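Local coordinates for D-isomer specific 2-hydroxyacid dehydrogenase family protein (Aeromonas salmonicida subsp. salmonicida, PDB 3HG7) that probably acts as an NAD-dependent oxidoreductase of the D-isomer specific 2-hydroxyacid dehydrogenase family, at residues A[11-15]-A[283-287]; A[49-55]-A[69-75]; A[106-111]-A[225-229]; A[192-196]-A[217-221]. The protein carries 1 engineered substitution. One frame throughout, in Å; residues are numbered along the deposited sequence.

Interaction 1. Residues A[11-15]-A[283-287]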
loop_
_atom_site.group_PDB
_atom_site.type_symbol
_atom_site.label_atom_id
_atom_site.label_comp_id
_atom_site.label_asym_id
_atom_site.label_seq_id
_atom_site.Cartn_x
_atom_site.Cartn_y
_atom_site.Cartn_z
ATOM N N LEU A 11 17.516 7.821 -8.676
ATOM C CA LEU A 11 17.640 8.312 -7.305
ATOM C C LEU A 11 16.755 7.406 -6.405
ATOM O O LEU A 11 15.775 7.862 -5.747
ATOM C CB LEU A 11 17.197 9.761 -7.253
ATOM C CG LEU A 11 17.213 10.545 -5.956
ATOM C CD1 LEU A 11 18.626 10.630 -5.416
ATOM C CD2 LEU A 11 16.679 11.937 -6.261
ATOM N N SER A 12 17.126 6.120 -6.391
ATOM C CA SER A 12 16.399 5.075 -5.672
ATOM C C SER A 12 17.312 4.235 -4.766
ATOM O O SER A 12 18.471 4.017 -5.084
ATOM C CB SER A 12 15.733 4.126 -6.666
ATOM O OG SER A 12 15.124 3.038 -5.978
ATOM N N GLN A 13 16.748 3.711 -3.674
ATOM C CA GLN A 13 17.526 2.799 -2.821
ATOM C C GLN A 13 17.836 1.534 -3.617
ATOM O O GLN A 13 18.782 0.834 -3.315
ATOM C CB GLN A 13 16.792 2.477 -1.521
ATOM C CG GLN A 13 15.455 1.791 -1.677
ATOM C CD GLN A 13 14.797 1.553 -0.323
ATOM O OE1 GLN A 13 14.691 0.422 0.131
ATOM N NE2 GLN A 13 14.389 2.641 0.345
ATOM N N ASP A 14 17.062 1.291 -4.686
ATOM C CA ASP A 14 17.310 0.170 -5.582
ATOM C C ASP A 14 18.097 0.518 -6.852
ATOM O O ASP A 14 18.026 -0.213 -7.854
ATOM C CB ASP A 14 15.960 -0.472 -5.956
ATOM C CG ASP A 14 15.284 -1.157 -4.778
ATOM O OD1 ASP A 14 15.980 -1.817 -3.957
ATOM O OD2 ASP A 14 14.041 -1.029 -4.659
ATOM N N ASN A 15 18.841 1.625 -6.821
ATOM C CA ASN A 15 19.631 2.075 -7.976
ATOM C C ASN A 15 20.434 0.986 -8.692
ATOM O O ASN A 15 20.483 0.958 -9.920
ATOM C CB ASN A 15 20.623 3.160 -7.549
ATOM C CG ASN A 15 20.033 4.563 -7.597
ATOM O OD1 ASN A 15 18.921 4.768 -8.075
ATOM N ND2 ASN A 15 20.787 5.543 -7.092
ATOM N N TYR A 283 5.969 -4.432 -1.365
ATOM C CA TYR A 283 7.179 -3.753 -1.838
ATOM C C TYR A 283 7.101 -3.510 -3.324
ATOM O O TYR A 283 6.458 -4.271 -4.034
ATOM C CB TYR A 283 8.394 -4.646 -1.535
ATOM C CG TYR A 283 9.684 -3.916 -1.739
ATOM C CD1 TYR A 283 10.509 -4.168 -2.845
ATOM C CD2 TYR A 283 10.072 -2.939 -0.829
ATOM C CE1 TYR A 283 11.704 -3.436 -3.034
ATOM C CE2 TYR A 283 11.252 -2.206 -1.007
ATOM C CZ TYR A 283 12.057 -2.460 -2.105
ATOM O OH TYR A 283 13.210 -1.711 -2.223
ATOM N N SER A 284 7.759 -2.441 -3.812
ATOM C CA SER A 284 7.817 -2.183 -5.255
ATOM C C SER A 284 9.060 -2.882 -5.762
ATOM O O SER A 284 10.185 -2.359 -5.601
ATOM C CB SER A 284 7.990 -0.666 -5.535
ATOM O OG SER A 284 6.794 0.057 -5.253
ATOM N N PHE A 285 8.884 -4.042 -6.371
ATOM C CA PHE A 285 10.014 -4.849 -6.782
ATOM C C PHE A 285 10.586 -4.304 -8.073
ATOM O O PHE A 285 9.803 -3.973 -8.987
ATOM C CB PHE A 285 9.602 -6.317 -6.903
ATOM C CG PHE A 285 9.533 -7.008 -5.563
ATOM C CD1 PHE A 285 10.642 -7.691 -5.056
ATOM C CD2 PHE A 285 8.394 -6.907 -4.770
ATOM C CE1 PHE A 285 10.575 -8.295 -3.799
ATOM C CE2 PHE A 285 8.342 -7.513 -3.505
ATOM C CZ PHE A 285 9.426 -8.203 -3.042
ATOM N N PRO A 286 11.932 -4.173 -8.161
ATOM C CA PRO A 286 12.467 -3.406 -9.295
ATOM C C PRO A 286 12.148 -4.041 -10.642
ATOM O O PRO A 286 11.874 -3.316 -11.591
ATOM C CB PRO A 286 13.978 -3.393 -9.043
ATOM C CG PRO A 286 14.086 -3.503 -7.552
ATOM C CD PRO A 286 12.959 -4.413 -7.121
ATOM N N ASP A 287 12.142 -5.375 -10.718
ATOM C CA ASP A 287 11.797 -6.049 -11.972
ATOM C C ASP A 287 10.441 -5.572 -12.489
ATOM O O ASP A 287 10.277 -5.338 -13.691
ATOM C CB ASP A 287 11.830 -7.584 -11.830
ATOM C CG ASP A 287 13.242 -8.125 -11.602
ATOM O OD1 ASP A 287 13.732 -8.059 -10.455
ATOM O OD2 ASP A 287 13.864 -8.641 -12.555
HETATM O O HOH W 1 11.943 -0.088 -5.937
#

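Interaction 2. Residues A[49-55]-A[69-75]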
loop_
_atom_site.group_PDB
_atom_site.type_symbol
_atom_site.label_atom_id
_atom_site.label_comp_id
_atom_site.label_asym_id
_atom_site.label_seq_id
_atom_site.Cartn_x
_atom_site.Cartn_y
_atom_site.Cartn_z
ATOM N N HIS A 49 16.308 14.967 -17.831
ATOM C CA HIS A 49 14.974 15.050 -18.421
ATOM C C HIS A 49 13.980 14.079 -17.799
ATOM O O HIS A 49 12.799 14.382 -17.738
ATOM C CB HIS A 49 15.042 14.827 -19.925
ATOM C CG HIS A 49 16.088 15.657 -20.582
ATOM N ND1 HIS A 49 17.364 15.184 -20.796
ATOM C CD2 HIS A 49 16.082 16.944 -21.010
ATOM C CE1 HIS A 49 18.091 16.135 -21.369
ATOM N NE2 HIS A 49 17.343 17.215 -21.496
ATOM N N ILE A 50 14.470 12.930 -17.340
ATOM C CA ILE A 50 13.601 11.895 -16.767
ATOM C C ILE A 50 14.170 11.564 -15.420
ATOM O O ILE A 50 15.377 11.498 -15.278
ATOM C CB ILE A 50 13.585 10.606 -17.644
ATOM C CG1 ILE A 50 13.151 10.979 -19.084
ATOM C CG2 ILE A 50 12.561 9.577 -17.079
ATOM C CD1 ILE A 50 13.118 9.796 -20.017
ATOM N N LEU A 51 13.312 11.336 -14.431
ATOM C CA LEU A 51 13.803 10.921 -13.112
ATOM C C LEU A 51 13.053 9.645 -12.666
ATOM O O LEU A 51 11.824 9.543 -12.829
ATOM C CB LEU A 51 13.534 12.050 -12.117
ATOM C CG LEU A 51 13.993 11.820 -10.674
ATOM C CD1 LEU A 51 15.520 11.846 -10.597
ATOM C CD2 LEU A 51 13.381 12.897 -9.778
ATOM N N MET A 52 13.775 8.670 -12.112
ATOM C CA MET A 52 13.088 7.555 -11.421
ATOM C C MET A 52 13.626 7.509 -9.991
ATOM O O MET A 52 14.844 7.397 -9.807
ATOM C CB MET A 52 13.337 6.221 -12.110
ATOM C CG MET A 52 12.643 5.026 -11.367
ATOM S SD MET A 52 11.854 3.687 -12.343
ATOM C CE MET A 52 13.326 3.110 -13.150
ATOM N N ALA A 53 12.735 7.627 -9.013
ATOM C CA ALA A 53 13.156 7.889 -7.618
ATOM C C ALA A 53 12.050 7.590 -6.656
ATOM O O ALA A 53 10.886 7.488 -7.046
ATOM C CB ALA A 53 13.536 9.363 -7.449
ATOM N N GLU A 54 12.415 7.457 -5.377
ATOM C CA GLU A 54 11.397 7.469 -4.328
ATOM C C GLU A 54 11.062 8.933 -4.154
ATOM O O GLU A 54 11.967 9.789 -4.209
ATOM C CB GLU A 54 11.938 6.866 -3.022
ATOM C CG GLU A 54 11.896 5.358 -3.009
ATOM C CD GLU A 54 13.103 4.745 -3.687
ATOM O OE1 GLU A 54 14.211 4.889 -3.133
ATOM O OE2 GLU A 54 12.937 4.046 -4.714
ATOM N N PRO A 55 9.762 9.254 -3.986
ATOM C CA PRO A 55 9.352 10.655 -3.749
ATOM C C PRO A 55 10.145 11.392 -2.684
ATOM O O PRO A 55 10.581 12.515 -2.944
ATOM C CB PRO A 55 7.905 10.507 -3.308
ATOM C CG PRO A 55 7.437 9.347 -4.111
ATOM C CD PRO A 55 8.592 8.370 -4.067
ATOM N N SER A 69 11.002 16.662 -17.304
ATOM C CA SER A 69 9.793 16.468 -18.091
ATOM C C SER A 69 8.894 15.374 -17.533
ATOM O O SER A 69 7.641 15.465 -17.596
ATOM C CB SER A 69 10.213 16.054 -19.510
ATOM O OG SER A 69 10.747 17.193 -20.161
ATOM N N TRP A 70 9.530 14.302 -17.061
ATOM C CA TRP A 70 8.811 13.125 -16.536
ATOM C C TRP A 70 9.549 12.448 -15.357
ATOM O O TRP A 70 10.730 12.100 -15.429
ATOM C CB TRP A 70 8.510 12.131 -17.653
ATOM C CG TRP A 70 8.007 10.815 -17.187
ATOM C CD1 TRP A 70 7.062 10.572 -16.215
ATOM C CD2 TRP A 70 8.448 9.541 -17.646
ATOM N NE1 TRP A 70 6.902 9.229 -16.057
ATOM C CE2 TRP A 70 7.752 8.571 -16.910
ATOM C CE3 TRP A 70 9.396 9.127 -18.592
ATOM C CZ2 TRP A 70 7.963 7.191 -17.090
ATOM C CZ3 TRP A 70 9.600 7.767 -18.781
ATOM C CH2 TRP A 70 8.875 6.811 -18.037
ATOM N N PHE A 71 8.810 12.295 -14.267
ATOM C CA PHE A 71 9.300 11.644 -13.027
ATOM C C PHE A 71 8.437 10.408 -12.819
ATOM O O PHE A 71 7.222 10.498 -12.626
ATOM C CB PHE A 71 9.108 12.636 -11.880
ATOM C CG PHE A 71 9.527 12.141 -10.510
ATOM C CD1 PHE A 71 9.971 10.851 -10.291
ATOM C CD2 PHE A 71 9.377 12.990 -9.426
ATOM C CE1 PHE A 71 10.306 10.406 -8.966
ATOM C CE2 PHE A 71 9.707 12.567 -8.130
ATOM C CZ PHE A 71 10.159 11.262 -7.921
ATOM N N GLN A 72 9.068 9.252 -12.913
ATOM C CA GLN A 72 8.449 7.983 -12.546
ATOM C C GLN A 72 8.803 7.694 -11.084
ATOM O O GLN A 72 9.985 7.414 -10.770
ATOM C CB GLN A 72 8.981 6.849 -13.408
ATOM C CG GLN A 72 8.455 5.443 -12.994
ATOM C CD GLN A 72 6.971 5.295 -13.226
ATOM O OE1 GLN A 72 6.476 5.461 -14.363
ATOM N NE2 GLN A 72 6.232 4.996 -12.149
ATOM N N SER A 73 7.802 7.789 -10.217
ATOM C CA SER A 73 7.939 7.360 -8.804
ATOM C C SER A 73 8.041 5.837 -8.710
ATOM O O SER A 73 7.405 5.117 -9.467
ATOM C CB SER A 73 6.768 7.855 -7.950
ATOM O OG SER A 73 6.803 7.256 -6.644
ATOM N N THR A 74 8.857 5.342 -7.778
ATOM C CA THR A 74 8.994 3.893 -7.587
ATOM C C THR A 74 7.972 3.433 -6.577
ATOM O O THR A 74 7.844 2.234 -6.303
ATOM C CB THR A 74 10.421 3.521 -7.014
ATOM O OG1 THR A 74 10.669 4.291 -5.830
ATOM C CG2 THR A 74 11.487 3.809 -8.011
ATOM N N TYR A 75 7.247 4.382 -6.007
ATOM C CA TYR A 75 6.249 4.069 -4.986
ATOM C C TYR A 75 4.866 4.429 -5.481
ATOM O O TYR A 75 4.664 5.349 -6.299
ATOM C CB TYR A 75 6.490 4.892 -3.717
ATOM C CG TYR A 75 7.601 4.469 -2.824
ATOM C CD1 TYR A 75 8.251 3.253 -3.008
ATOM C CD2 TYR A 75 7.986 5.282 -1.750
ATOM C CE1 TYR A 75 9.265 2.844 -2.134
ATOM C CE2 TYR A 75 9.001 4.880 -0.880
ATOM C CZ TYR A 75 9.626 3.664 -1.086
ATOM O OH TYR A 75 10.615 3.233 -0.243
#

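Interaction 3. Residues A[106-111]-A[225-229]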
loop_
_atom_site.group_PDB
_atom_site.type_symbol
_atom_site.label_atom_id
_atom_site.label_comp_id
_atom_site.label_asym_id
_atom_site.label_seq_id
_atom_site.Cartn_x
_atom_site.Cartn_y
_atom_site.Cartn_z
ATOM N N TYR A 106 0.294 -10.985 2.145
ATOM C CA TYR A 106 0.413 -10.288 3.422
ATOM C C TYR A 106 -0.843 -10.500 4.246
ATOM O O TYR A 106 -0.780 -10.857 5.441
ATOM C CB TYR A 106 0.602 -8.778 3.172
ATOM C CG TYR A 106 0.581 -7.950 4.429
ATOM C CD1 TYR A 106 1.763 -7.681 5.119
ATOM C CD2 TYR A 106 -0.619 -7.391 4.892
ATOM C CE1 TYR A 106 1.759 -6.903 6.256
ATOM C CE2 TYR A 106 -0.656 -6.623 6.033
ATOM C CZ TYR A 106 0.540 -6.391 6.705
ATOM O OH TYR A 106 0.546 -5.638 7.822
ATOM N N VAL A 107 -1.990 -10.296 3.610
ATOM C CA VAL A 107 -3.241 -10.317 4.328
ATOM C C VAL A 107 -3.487 -11.753 4.810
ATOM O O VAL A 107 -3.764 -11.950 5.980
ATOM C CB VAL A 107 -4.422 -9.827 3.446
ATOM C CG1 VAL A 107 -5.782 -10.215 4.069
ATOM C CG2 VAL A 107 -4.330 -8.274 3.253
ATOM N N PHE A 108 -3.337 -12.732 3.915
ATOM C CA PHE A 108 -3.649 -14.128 4.310
ATOM C C PHE A 108 -2.546 -14.767 5.177
ATOM O O PHE A 108 -2.838 -15.608 5.993
ATOM C CB PHE A 108 -4.049 -14.969 3.102
ATOM C CG PHE A 108 -5.457 -14.726 2.667
ATOM C CD1 PHE A 108 -6.464 -15.615 3.026
ATOM C CD2 PHE A 108 -5.789 -13.596 1.946
ATOM C CE1 PHE A 108 -7.799 -15.372 2.649
ATOM C CE2 PHE A 108 -7.101 -13.342 1.553
ATOM C CZ PHE A 108 -8.112 -14.245 1.911
ATOM N N GLY A 109 -1.282 -14.358 5.021
ATOM C CA GLY A 109 -0.245 -14.792 5.950
ATOM C C GLY A 109 -0.580 -14.322 7.365
ATOM O O GLY A 109 -0.551 -15.103 8.326
ATOM N N HIS A 110 -0.940 -13.053 7.489
ATOM C CA HIS A 110 -1.264 -12.499 8.801
ATOM C C HIS A 110 -2.563 -13.114 9.330
ATOM O O HIS A 110 -2.698 -13.413 10.512
ATOM C CB HIS A 110 -1.376 -10.991 8.760
ATOM C CG HIS A 110 -0.050 -10.304 8.908
ATOM N ND1 HIS A 110 0.536 -10.100 10.135
ATOM C CD2 HIS A 110 0.803 -9.796 7.991
ATOM C CE1 HIS A 110 1.693 -9.482 9.973
ATOM N NE2 HIS A 110 1.894 -9.306 8.681
ATOM N N LEU A 111 -3.510 -13.305 8.431
ATOM C CA LEU A 111 -4.791 -13.832 8.825
ATOM C C LEU A 111 -4.639 -15.273 9.316
ATOM O O LEU A 111 -5.167 -15.635 10.371
ATOM C CB LEU A 111 -5.781 -13.765 7.661
ATOM C CG LEU A 111 -7.142 -14.428 7.892
ATOM C CD1 LEU A 111 -7.856 -13.733 9.020
ATOM C CD2 LEU A 111 -8.032 -14.514 6.597
ATOM N N ILE A 225 -11.258 -9.146 12.670
ATOM C CA ILE A 225 -9.862 -8.794 12.480
ATOM C C ILE A 225 -9.917 -7.706 11.436
ATOM O O ILE A 225 -10.479 -7.901 10.363
ATOM C CB ILE A 225 -9.035 -10.000 11.971
ATOM C CG1 ILE A 225 -9.078 -11.122 13.021
ATOM C CG2 ILE A 225 -7.577 -9.575 11.673
ATOM C CD1 ILE A 225 -8.657 -12.499 12.525
ATOM N N LEU A 226 -9.335 -6.564 11.755
ATOM C CA LEU A 226 -9.265 -5.438 10.825
ATOM C C LEU A 226 -7.857 -5.216 10.313
ATOM O O LEU A 226 -6.966 -5.054 11.124
ATOM C CB LEU A 226 -9.714 -4.159 11.533
ATOM C CG LEU A 226 -9.522 -2.833 10.775
ATOM C CD1 LEU A 226 -10.329 -2.811 9.483
ATOM C CD2 LEU A 226 -9.903 -1.664 11.659
ATOM N N PHE A 227 -7.685 -5.186 8.987
ATOM C CA PHE A 227 -6.408 -4.812 8.338
ATOM C C PHE A 227 -6.508 -3.410 7.777
ATOM O O PHE A 227 -7.488 -3.084 7.080
ATOM C CB PHE A 227 -6.111 -5.705 7.134
ATOM C CG PHE A 227 -5.711 -7.114 7.486
ATOM C CD1 PHE A 227 -4.402 -7.522 7.322
ATOM C CD2 PHE A 227 -6.660 -8.042 7.922
ATOM C CE1 PHE A 227 -4.015 -8.836 7.643
ATOM C CE2 PHE A 227 -6.297 -9.346 8.239
ATOM C CZ PHE A 227 -4.970 -9.748 8.082
ATOM N N ASN A 228 -5.469 -2.610 8.001
ATOM C CA ASN A 228 -5.348 -1.378 7.250
ATOM C C ASN A 228 -4.051 -1.337 6.492
ATOM O O ASN A 228 -2.975 -1.262 7.094
ATOM C CB ASN A 228 -5.439 -0.140 8.118
ATOM C CG ASN A 228 -5.527 1.155 7.264
ATOM O OD1 ASN A 228 -5.830 1.108 6.064
ATOM N ND2 ASN A 228 -5.247 2.285 7.876
ATOM N N VAL A 229 -4.172 -1.395 5.173
ATOM C CA VAL A 229 -3.012 -1.366 4.298
ATOM C C VAL A 229 -3.103 -0.223 3.263
ATOM O O VAL A 229 -2.284 -0.153 2.347
ATOM C CB VAL A 229 -2.890 -2.688 3.564
ATOM C CG1 VAL A 229 -2.575 -3.828 4.543
ATOM C CG2 VAL A 229 -4.206 -2.983 2.864
#

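Interaction 4. Residues A[192-196]-A[217-221]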
loop_
_atom_site.group_PDB
_atom_site.type_symbol
_atom_site.label_atom_id
_atom_site.label_comp_id
_atom_site.label_asym_id
_atom_site.label_seq_id
_atom_site.Cartn_x
_atom_site.Cartn_y
_atom_site.Cartn_z
ATOM N N LEU A 192 -20.331 -4.444 7.902
ATOM C CA LEU A 192 -19.381 -4.678 8.989
ATOM C C LEU A 192 -19.915 -5.675 9.994
ATOM O O LEU A 192 -19.164 -6.498 10.562
ATOM C CB LEU A 192 -19.044 -3.363 9.703
ATOM C CG LEU A 192 -18.095 -2.372 9.002
ATOM C CD1 LEU A 192 -17.900 -1.119 9.857
ATOM C CD2 LEU A 192 -16.741 -2.996 8.658
ATOM N N ALA A 193 -21.225 -5.592 10.221
ATOM C CA ALA A 193 -21.881 -6.404 11.216
ATOM C C ALA A 193 -21.708 -7.877 10.926
ATOM O O ALA A 193 -21.713 -8.678 11.850
ATOM C CB ALA A 193 -23.371 -6.052 11.290
ATOM N N GLN A 194 -21.580 -8.230 9.646
ATOM C CA GLN A 194 -21.426 -9.638 9.252
ATOM C C GLN A 194 -19.992 -9.996 8.813
ATOM O O GLN A 194 -19.767 -11.070 8.236
ATOM C CB GLN A 194 -22.443 -10.020 8.165
ATOM C CG GLN A 194 -22.142 -9.475 6.773
ATOM C CD GLN A 194 -23.391 -9.350 5.929
ATOM O OE1 GLN A 194 -24.313 -8.611 6.278
ATOM N NE2 GLN A 194 -23.435 -10.077 4.813
ATOM N N ALA A 195 -19.050 -9.099 9.089
ATOM C CA ALA A 195 -17.650 -9.260 8.663
ATOM C C ALA A 195 -16.760 -9.938 9.721
ATOM O O ALA A 195 -16.648 -9.468 10.853
ATOM C CB ALA A 195 -17.050 -7.901 8.236
ATOM N N ASP A 196 -16.114 -11.037 9.342
ATOM C CA ASP A 196 -15.175 -11.700 10.247
ATOM C C ASP A 196 -13.793 -11.081 10.098
ATOM O O ASP A 196 -13.043 -10.951 11.078
ATOM C CB ASP A 196 -15.124 -13.192 9.953
ATOM C CG ASP A 196 -16.459 -13.849 10.173
ATOM O OD1 ASP A 196 -17.044 -13.601 11.256
ATOM O OD2 ASP A 196 -16.934 -14.568 9.259
ATOM N N PHE A 217 -18.417 3.347 14.581
ATOM C CA PHE A 217 -17.984 2.292 13.675
ATOM C C PHE A 217 -17.495 1.045 14.401
ATOM O O PHE A 217 -17.926 -0.069 14.095
ATOM C CB PHE A 217 -16.871 2.819 12.782
ATOM C CG PHE A 217 -17.299 3.088 11.379
ATOM C CD1 PHE A 217 -16.981 2.197 10.365
ATOM C CD2 PHE A 217 -18.009 4.239 11.052
ATOM C CE1 PHE A 217 -17.365 2.443 9.044
ATOM C CE2 PHE A 217 -18.400 4.494 9.726
ATOM C CZ PHE A 217 -18.076 3.593 8.730
ATOM N N GLU A 218 -16.595 1.243 15.359
ATOM C CA GLU A 218 -15.962 0.129 16.061
ATOM C C GLU A 218 -17.009 -0.743 16.748
ATOM O O GLU A 218 -16.757 -1.913 17.050
ATOM C CB GLU A 218 -14.892 0.624 17.044
ATOM C CG GLU A 218 -13.723 1.413 16.398
ATOM C CD GLU A 218 -12.839 0.586 15.463
ATOM O OE1 GLU A 218 -13.238 -0.541 15.095
ATOM O OE2 GLU A 218 -11.741 1.074 15.083
ATOM N N HIS A 219 -18.195 -0.178 16.968
ATOM C CA HIS A 219 -19.343 -0.976 17.370
ATOM C C HIS A 219 -19.685 -1.925 16.225
ATOM O O HIS A 219 -20.706 -1.783 15.556
ATOM C CB HIS A 219 -20.518 -0.094 17.790
ATOM C CG HIS A 219 -20.383 0.456 19.176
ATOM N ND1 HIS A 219 -19.920 1.731 19.431
ATOM C CD2 HIS A 219 -20.630 -0.103 20.384
ATOM C CE1 HIS A 219 -19.899 1.936 20.737
ATOM N NE2 HIS A 219 -20.327 0.839 21.338
ATOM N N CYS A 220 -18.770 -2.871 15.989
ATOM C CA CYS A 220 -18.974 -3.919 14.994
ATOM C C CYS A 220 -18.083 -5.176 15.064
ATOM O O CYS A 220 -17.162 -5.345 14.257
ATOM C CB CYS A 220 -18.949 -3.350 13.585
ATOM S SG CYS A 220 -19.750 -4.494 12.510
ATOM N N LYS A 221 -18.381 -6.016 16.052
ATOM C CA LYS A 221 -18.080 -7.465 16.090
ATOM C C LYS A 221 -16.888 -7.865 16.955
ATOM O O LYS A 221 -15.760 -7.424 16.709
ATOM C CB LYS A 221 -18.025 -8.132 14.703
ATOM C CG LYS A 221 -18.947 -9.354 14.604
ATOM C CD LYS A 221 -18.625 -10.293 13.447
ATOM C CE LYS A 221 -19.838 -11.165 13.121
ATOM N NZ LYS A 221 -19.513 -12.537 12.620
#

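Interaction 1. Residues A[11-15]-A[283-287]
Asp14 and Tyr283 reach for each other from opposite directions and meet through a single carboxylate oxygen. Tyr283 OH donates to Asp14 OD2 (2.7 Å), meeting its syn lone pair, on the side of OD1. Asp14 OD2 lies at the edge of the phenol ring, near its plane, while the carboxylate itself is turned 78° against that ring. Tyr283 gets there with CG anti to its backbone N (chi1 -169°), which sends the ring out along the approach to Asp14. A water also donates to Asp14 OD2, at 2.6 Å, and gives its other hydrogen to Ser284 O, so two donors hold the same oxygen. Pro286 crosses the aspartate at about a right angle, Pro286 CG lying 3.8 Å from Asp14 OD2.

In 11-15 the backbone is fixed locally: residues 12-15 make a type I turn, and Asp14 N bonds to Ser12 OG at 2.9 Å in an ST turn. Ser284 OG is taken by Thr74 O. The contact joins the loop between strand 6-11 and helix 15-24 to the start of helix 286-301, the C-terminal helix that returns to the N-terminal domain, as in the two-domain fold of D-2-hydroxyacid dehydrogenases.

Interaction 2. Residues A[49-55]-A[69-75]
Strands 50-53 and 70-73 run parallel, 4.6 Å apart at closest approach and with their directions 15° apart, in register from Ile50 beside Trp70 to Ala53 beside Ser73. Together with helix 55-58 they form a beta-alpha-beta unit of the five-stranded parallel sheet in the N-terminal domain. Leu51 is held at both ends: its N donates to Trp70 O, and Leu51 O receives Gln72 N at 2.8 Å.

On one face of the sheet Leu51 and Phe71 lie side by side, pointing the same way. CD2 of Leu51 sits 3.8 Å from the centroid of the Phe71 ring, only 1° off its normal, a CH-pi contact centred on the face. The same ring turns its edge to Ala53 O, and Phe71 CE1 comes to 3.7 Å from Ala53 CB; Ala58 of the connecting helix packs on this side too. The face bearing Ile50 and Trp70 is covered by helix 286-301. There Ile50 CG2 comes within 3.5 Å of Trp70 CE3, and Met52 SD lies 3.9 Å from Gln72 CG, whose amide oxygen is bonded to Thr93 and Asn296.

Past the strands, Glu54 has CG anti to its carbonyl carbon (chi1 -82°), which lays CG over one face of the Tyr75 ring; a bend at chi2 then swings the carboxylate to Thr74. That carboxylate also holds the loop after strand 6-11, its OE1 receiving Gln13 N. Thr74 OG1 donates to Glu54 OE2 at 2.5 Å, on its anti side, the oxygen that Ser12 OG also meets.

Interaction 3. Residues A[106-111]-A[225-229]
This is apolar helix-on-sheet packing inside the domain that in this family binds NAD: residues 106-111 of helix 100-115 pack over strand 225-228 of the seven-stranded parallel sheet, roughly antiparallel (148°), the axes of these segments 10.5 Å apart. Phe227 fills the interval. Its side chain is directed at the helix, with CG anti to the carbonyl carbon (chi1 -72°), and the far end of the ring reaches the helix where Val107 and, one turn on, His110 and Leu111 meet it.

Val107 covers one face, its CG1 4.1 Å from the Phe227 ring centroid and 11° off the normal. Around the rim, His110 CB approaches CE1 of Phe227 to 3.6 Å, and Leu111 N lies in the plane of the ring beyond CZ. Phe227 CZ also comes to 3.3 Å from Val107 O, which meanwhile accepts the helical bond from Leu111 N.

Two further pairs extend the contact. Leu111 CD1 meets Ile225 CD1 at 3.8 Å, and Tyr106 CE2 is 3.7 Å from Val229 CG1, just past the strand. The Tyr106 hydroxyl is bonded to Thr277. Val197 and Val253, on the two neighbouring strands, also pack against Phe227.

No hydrogen bond joins the two segments, and the helix keeps its own backbone bonds. The attachment therefore rests on shape and hydrophobic burial: the Phe227 ring packs against side-chain carbons and the helix backbone, with no directional bond across.

Interaction 4. Residues A[192-196]-A[217-221]
Leu192 carries CG anti to its carbonyl carbon (chi1 -75°) and then runs out extended, which delivers CD1 to Phe217; beyond CG the Lys221 chain is extended until it bends at chi4 (-148°) and brings NZ to Asp196. These two meetings mark the ends of a contact in the Rossmann-type domain, which in this family binds NAD. They tie the last part of helix 188-193 and the turn into strand 197-200 to the loop that leads into strand 225-228.

At the leucine end, Leu192 and Phe217 cross at about a right angle, Leu192 CD1 to Phe217 CD1 at 3.5 Å. Leu188 and Asn189, earlier on the same helix, also touch Phe217, and Leu144 of strand 142-146 packs on Leu192 from the sheet. Cys220 points toward Leu192 and Ala193; Cys220 CB lies 3.9 Å from Leu192 CB. The modelled place of its sulfur is doubtful, because it sits too close to the backbone there.

The lysine then passes alongside residues 193-195. Its methylenes lie against two backbone carbonyl oxygens: Lys221 CE is 3.4 Å from Ala193 O. Lys221 CD is likewise 3.4 Å from Ala195 O, and the ammonium group ends at Asp196. Asp196 divides its carboxylate between two tasks. OD2 accepts from Thr142 N at the start of strand 142-146, whereas OD1 forms the salt bridge: Lys221 NZ stands 3.0 Å from Asp196 OD1, on the syn side and 26° out of the carboxylate plane.

How the interactions relate
From the N terminus, segment 11-15 opens the widest loop, which closes only when interaction 1 brings back residues 283-287 and so ties helix 286-301 to the N-terminal domain; the other three contacts are nested inside it. Interaction 2 closes a short loop early, within that N-terminal domain, and hydrogen bonds link it to interaction 1. Interaction 3 follows in series, and its loop encloses interaction 4. Those two share the domain that in this family binds NAD, and they meet where Ile225 N faces Asp196 O at 3.0 Å, probably a hydrogen bond between neighbouring strands. Interactions 2 and 4 lie on opposite sides of the chain's centre, their centres about 41 Å apart.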